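Local coordinates for UPF0749 protein MT1873 (Mycobacterium tuberculosis, PDB 3GMG) that is of unknown function but is a predicted membrane protein of the UPF0749 (DUF881) family, this chain being its C-terminal part, at residues Gly65-Arg79 with Val95-Ile109. Residues are numbered along the deposited sequence; the frame is centred on the assembly and turned at random.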
# COMPACT_ATOMS: atom_id res chain seq x y z
N GLY A 65 -5.54 4.86 -13.20
CA GLY A 65 -6.33 3.65 -13.19
C GLY A 65 -5.59 2.38 -13.59
O GLY A 65 -6.21 1.39 -13.92
N ALA A 66 -4.26 2.41 -13.55
CA ALA A 66 -3.51 1.20 -13.82
C ALA A 66 -3.91 0.04 -12.94
O ALA A 66 -4.00 0.19 -11.71
CB ALA A 66 -1.99 1.45 -13.70
N GLU A 67 -4.14 -1.11 -13.55
CA GLU A 67 -4.57 -2.32 -12.84
C GLU A 67 -3.47 -3.35 -12.62
O GLU A 67 -3.64 -4.32 -11.87
CB GLU A 67 -5.77 -2.94 -13.59
CG GLU A 67 -6.94 -1.96 -13.63
CD GLU A 67 -8.15 -2.46 -14.39
OE1 GLU A 67 -8.04 -3.49 -15.08
OE2 GLU A 67 -9.24 -1.83 -14.25
N ALA A 68 -2.33 -3.17 -13.31
CA ALA A 68 -1.16 -3.99 -13.11
C ALA A 68 -0.00 -3.15 -13.59
O ALA A 68 -0.12 -2.43 -14.58
CB ALA A 68 -1.26 -5.32 -13.89
N ILE A 69 1.12 -3.23 -12.88
CA ILE A 69 2.34 -2.48 -13.22
C ILE A 69 3.54 -3.38 -13.01
O ILE A 69 3.63 -4.09 -12.00
CB ILE A 69 2.50 -1.19 -12.38
CG1 ILE A 69 1.28 -0.27 -12.55
CG2 ILE A 69 3.77 -0.40 -12.77
CD1 ILE A 69 1.30 0.93 -11.59
N GLN A 70 4.46 -3.35 -13.97
CA GLN A 70 5.72 -4.07 -13.88
C GLN A 70 6.85 -3.13 -14.23
O GLN A 70 6.76 -2.37 -15.18
CB GLN A 70 5.70 -5.24 -14.86
CG GLN A 70 6.93 -6.11 -14.86
CD GLN A 70 6.73 -7.35 -15.69
OE1 GLN A 70 5.71 -8.05 -15.58
NE2 GLN A 70 7.73 -7.68 -16.49
N ILE A 71 7.94 -3.16 -13.45
CA ILE A 71 9.13 -2.35 -13.74
C ILE A 71 10.25 -3.29 -14.17
O ILE A 71 10.57 -4.21 -13.43
CB ILE A 71 9.55 -1.54 -12.52
CG1 ILE A 71 8.41 -0.60 -12.11
CG2 ILE A 71 10.82 -0.73 -12.83
CD1 ILE A 71 8.63 0.10 -10.79
N ASN A 72 10.81 -3.06 -15.35
CA ASN A 72 11.90 -3.87 -15.91
C ASN A 72 13.16 -3.04 -16.06
O ASN A 72 13.11 -1.83 -16.29
CB ASN A 72 11.55 -4.35 -17.32
CG ASN A 72 10.41 -5.38 -17.36
OD1 ASN A 72 10.12 -6.04 -16.40
ND2 ASN A 72 9.81 -5.55 -18.55
N ASP A 73 14.31 -3.71 -15.99
CA ASP A 73 15.53 -3.19 -16.64
C ASP A 73 15.99 -4.24 -17.63
O ASP A 73 15.21 -5.12 -17.99
CB ASP A 73 16.59 -2.72 -15.64
CG ASP A 73 17.36 -3.84 -14.96
OD1 ASP A 73 17.01 -5.04 -15.08
OD2 ASP A 73 18.35 -3.50 -14.27
N ALA A 74 17.23 -4.16 -18.10
CA ALA A 74 17.69 -5.09 -19.12
C ALA A 74 17.66 -6.55 -18.66
O ALA A 74 17.60 -7.45 -19.50
CB ALA A 74 19.11 -4.72 -19.58
N HIS A 75 17.73 -6.78 -17.35
CA HIS A 75 17.90 -8.13 -16.83
C HIS A 75 16.86 -8.60 -15.84
O HIS A 75 16.71 -9.79 -15.66
CB HIS A 75 19.26 -8.23 -16.13
CG HIS A 75 20.41 -7.77 -16.97
ND1 HIS A 75 20.80 -8.42 -18.12
CD2 HIS A 75 21.25 -6.72 -16.82
CE1 HIS A 75 21.84 -7.78 -18.65
NE2 HIS A 75 22.13 -6.75 -17.88
N ARG A 76 16.18 -7.67 -15.17
CA ARG A 76 15.30 -8.03 -14.05
C ARG A 76 13.92 -7.40 -14.18
O ARG A 76 13.76 -6.41 -14.90
CB ARG A 76 15.94 -7.61 -12.74
CG ARG A 76 17.21 -8.43 -12.42
CD ARG A 76 18.07 -7.76 -11.37
NE ARG A 76 18.56 -6.45 -11.82
CZ ARG A 76 19.64 -6.24 -12.58
NH1 ARG A 76 19.97 -5.00 -12.92
NH2 ARG A 76 20.40 -7.26 -13.01
N SER A 77 12.95 -7.98 -13.49
CA SER A 77 11.55 -7.52 -13.51
C SER A 77 10.97 -7.51 -12.11
O SER A 77 11.27 -8.39 -11.31
CB SER A 77 10.70 -8.39 -14.42
OG SER A 77 11.24 -8.44 -15.73
N VAL A 78 10.13 -6.53 -11.81
CA VAL A 78 9.45 -6.44 -10.52
C VAL A 78 7.97 -6.16 -10.77
O VAL A 78 7.62 -5.23 -11.48
CB VAL A 78 10.03 -5.33 -9.65
CG1 VAL A 78 9.32 -5.31 -8.28
CG2 VAL A 78 11.54 -5.52 -9.46
N ARG A 79 7.11 -7.00 -10.20
CA ARG A 79 5.68 -6.78 -10.20
C ARG A 79 5.36 -5.81 -9.08
O ARG A 79 5.64 -6.08 -7.92
CB ARG A 79 4.95 -8.10 -9.95
CG ARG A 79 3.42 -7.97 -9.91
CD ARG A 79 2.85 -7.50 -11.26
NE ARG A 79 1.39 -7.62 -11.30
CZ ARG A 79 0.72 -8.73 -11.54
NH1 ARG A 79 -0.62 -8.71 -11.50
NH2 ARG A 79 1.36 -9.88 -11.78
N VAL A 95 14.12 -1.85 -6.15
CA VAL A 95 12.66 -1.93 -6.09
C VAL A 95 12.29 -3.30 -5.53
O VAL A 95 12.57 -4.33 -6.15
CB VAL A 95 12.03 -1.75 -7.49
CG1 VAL A 95 10.52 -1.66 -7.37
CG2 VAL A 95 12.58 -0.49 -8.19
N ASP A 96 11.70 -3.33 -4.33
CA ASP A 96 11.34 -4.58 -3.66
C ASP A 96 12.48 -5.62 -3.69
O ASP A 96 12.31 -6.77 -4.10
CB ASP A 96 10.05 -5.14 -4.28
CG ASP A 96 8.85 -4.24 -4.03
OD1 ASP A 96 8.96 -3.31 -3.20
OD2 ASP A 96 7.80 -4.45 -4.68
N THR A 97 13.66 -5.17 -3.28
CA THR A 97 14.89 -5.98 -3.18
C THR A 97 15.63 -6.20 -4.49
O THR A 97 16.76 -6.69 -4.47
CB THR A 97 14.71 -7.38 -2.50
OG1 THR A 97 14.21 -8.33 -3.45
CG2 THR A 97 13.79 -7.30 -1.28
N LYS A 98 15.03 -5.85 -5.63
CA LYS A 98 15.71 -6.01 -6.91
C LYS A 98 16.40 -4.73 -7.33
O LYS A 98 15.77 -3.67 -7.44
CB LYS A 98 14.72 -6.46 -7.98
CG LYS A 98 14.10 -7.80 -7.66
CD LYS A 98 13.62 -8.49 -8.89
CE LYS A 98 12.98 -9.81 -8.55
NZ LYS A 98 12.17 -10.31 -9.68
N VAL A 99 17.71 -4.83 -7.57
CA VAL A 99 18.50 -3.70 -7.99
C VAL A 99 18.41 -3.56 -9.51
O VAL A 99 18.72 -4.49 -10.25
CB VAL A 99 19.98 -3.82 -7.54
CG1 VAL A 99 20.76 -2.59 -7.97
CG2 VAL A 99 20.05 -4.04 -6.01
N LEU A 100 17.95 -2.38 -9.94
CA LEU A 100 17.73 -2.07 -11.34
C LEU A 100 18.62 -0.92 -11.77
O LEU A 100 18.89 -0.00 -10.98
CB LEU A 100 16.26 -1.65 -11.55
CG LEU A 100 15.17 -2.62 -11.13
CD1 LEU A 100 13.80 -2.08 -11.56
CD2 LEU A 100 15.37 -4.01 -11.70
N SER A 101 19.06 -0.96 -13.02
CA SER A 101 19.86 0.11 -13.61
C SER A 101 19.28 0.52 -14.96
O SER A 101 18.69 -0.30 -15.66
CB SER A 101 21.30 -0.35 -13.78
OG SER A 101 21.83 -0.61 -12.50
N PRO A 102 19.45 1.80 -15.33
CA PRO A 102 18.79 2.25 -16.56
C PRO A 102 19.44 1.70 -17.84
O PRO A 102 20.63 1.30 -17.81
CB PRO A 102 18.91 3.78 -16.50
CG PRO A 102 20.11 4.00 -15.62
CD PRO A 102 20.16 2.89 -14.64
N PRO A 103 18.70 1.68 -18.95
CA PRO A 103 17.34 2.21 -19.08
C PRO A 103 16.28 1.33 -18.43
O PRO A 103 16.50 0.14 -18.25
CB PRO A 103 17.13 2.30 -20.60
CG PRO A 103 18.04 1.26 -21.16
CD PRO A 103 19.23 1.20 -20.24
N TYR A 104 15.17 1.95 -18.06
CA TYR A 104 14.06 1.25 -17.43
C TYR A 104 12.88 1.14 -18.39
O TYR A 104 12.70 2.01 -19.25
CB TYR A 104 13.59 2.00 -16.17
CG TYR A 104 14.69 2.40 -15.19
CD1 TYR A 104 15.03 3.73 -15.00
CD2 TYR A 104 15.35 1.45 -14.44
CE1 TYR A 104 16.03 4.10 -14.10
CE2 TYR A 104 16.34 1.80 -13.55
CZ TYR A 104 16.68 3.10 -13.39
OH TYR A 104 17.67 3.43 -12.47
N SER A 105 12.08 0.10 -18.21
CA SER A 105 10.82 -0.07 -18.96
C SER A 105 9.73 -0.32 -17.95
O SER A 105 9.87 -1.18 -17.09
CB SER A 105 10.95 -1.27 -19.92
OG SER A 105 9.90 -1.29 -20.88
N ILE A 106 8.65 0.46 -18.02
CA ILE A 106 7.53 0.27 -17.12
C ILE A 106 6.33 -0.12 -17.95
O ILE A 106 5.98 0.58 -18.89
CB ILE A 106 7.21 1.52 -16.28
CG1 ILE A 106 8.46 1.95 -15.48
CG2 ILE A 106 6.03 1.25 -15.35
CD1 ILE A 106 9.29 3.03 -16.17
N LEU A 107 5.71 -1.24 -17.61
CA LEU A 107 4.52 -1.76 -18.29
C LEU A 107 3.34 -1.52 -17.39
O LEU A 107 3.40 -1.80 -16.20
CB LEU A 107 4.65 -3.24 -18.57
CG LEU A 107 5.90 -3.69 -19.32
CD1 LEU A 107 6.01 -5.20 -19.31
CD2 LEU A 107 5.81 -3.22 -20.77
N ALA A 108 2.26 -0.99 -17.92
CA ALA A 108 1.04 -0.75 -17.14
C ALA A 108 -0.18 -1.09 -17.97
O ALA A 108 -0.27 -0.71 -19.13
CB ALA A 108 0.96 0.66 -16.68
N ILE A 109 -1.11 -1.79 -17.35
CA ILE A 109 -2.38 -2.18 -17.98
C ILE A 109 -3.46 -1.24 -17.50
O ILE A 109 -3.63 -1.04 -16.30
CB ILE A 109 -2.73 -3.63 -17.68
CG1 ILE A 109 -1.76 -4.59 -18.39
CG2 ILE A 109 -4.18 -3.96 -18.12
CD1 ILE A 109 -1.81 -6.03 -17.91
O HOH W 1 9.80 -4.13 -21.22
O HOH W 2 18.67 -1.65 -18.28
O HOH W 3 14.06 -10.60 -12.16
O HOH W 4 6.96 -6.82 -5.68
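Gln70 and Leu107 exchange two backbone hydrogen bonds, as do Asn72 and Ser105, pairing strands 68-72 and 104-109 at 167° as antiparallel neighbours inside a five-stranded sheet. Residues 68-79 form a beta hairpin, and Asp73 illustrates how a single carboxylate can fix such a turn and tie it to the 95-109 segment of the same chain. With chi1 at 76°, the carboxylate has OD1 on the backbone of its own turn and OD2 facing Ser101. OD1 accepts from His75 N, an Asx turn, and from Arg76 N, which completes an Asx motif; OD2 takes the N-H of Ser101 on its anti side (Ser101 N to Asp73 OD2, 2.9 Å) and a salt bridge from Arg76 NH1 at 2.6 Å.

The side chains of Ile69, Ile71, Ile106 and Ala108 share the sheet face packed by helix 51-63. Ile69 and Ile106 run side by side there, their CG2 methyls 3.8 Å apart, whereas Leu100 crosses Ile71 at about a right angle and brings CD1 to within 3.5 Å of Ile71 CG2. On the other face, Asn72 OD1 receives Gln70 NE2 in plane on a lone pair and Ser77 OG from above that plane, while a water joins Asn72 ND2 to Ser105 OG.

Over the Ile71 face, the type I' turn Val95-Lys98 of a separate small sheet covers Val78 of the hairpin's outer strand: Val78 CG1 packs on Val95 CG1 (3.9 Å) and Val78 CG2 on Lys98 CB (3.6 Å). The extended lysine runs antiparallel to the Val78 side chain, and Lys98 NZ donates a hydrogen bond to Ser77 O at 2.7 Å, nearly along the C=O axis.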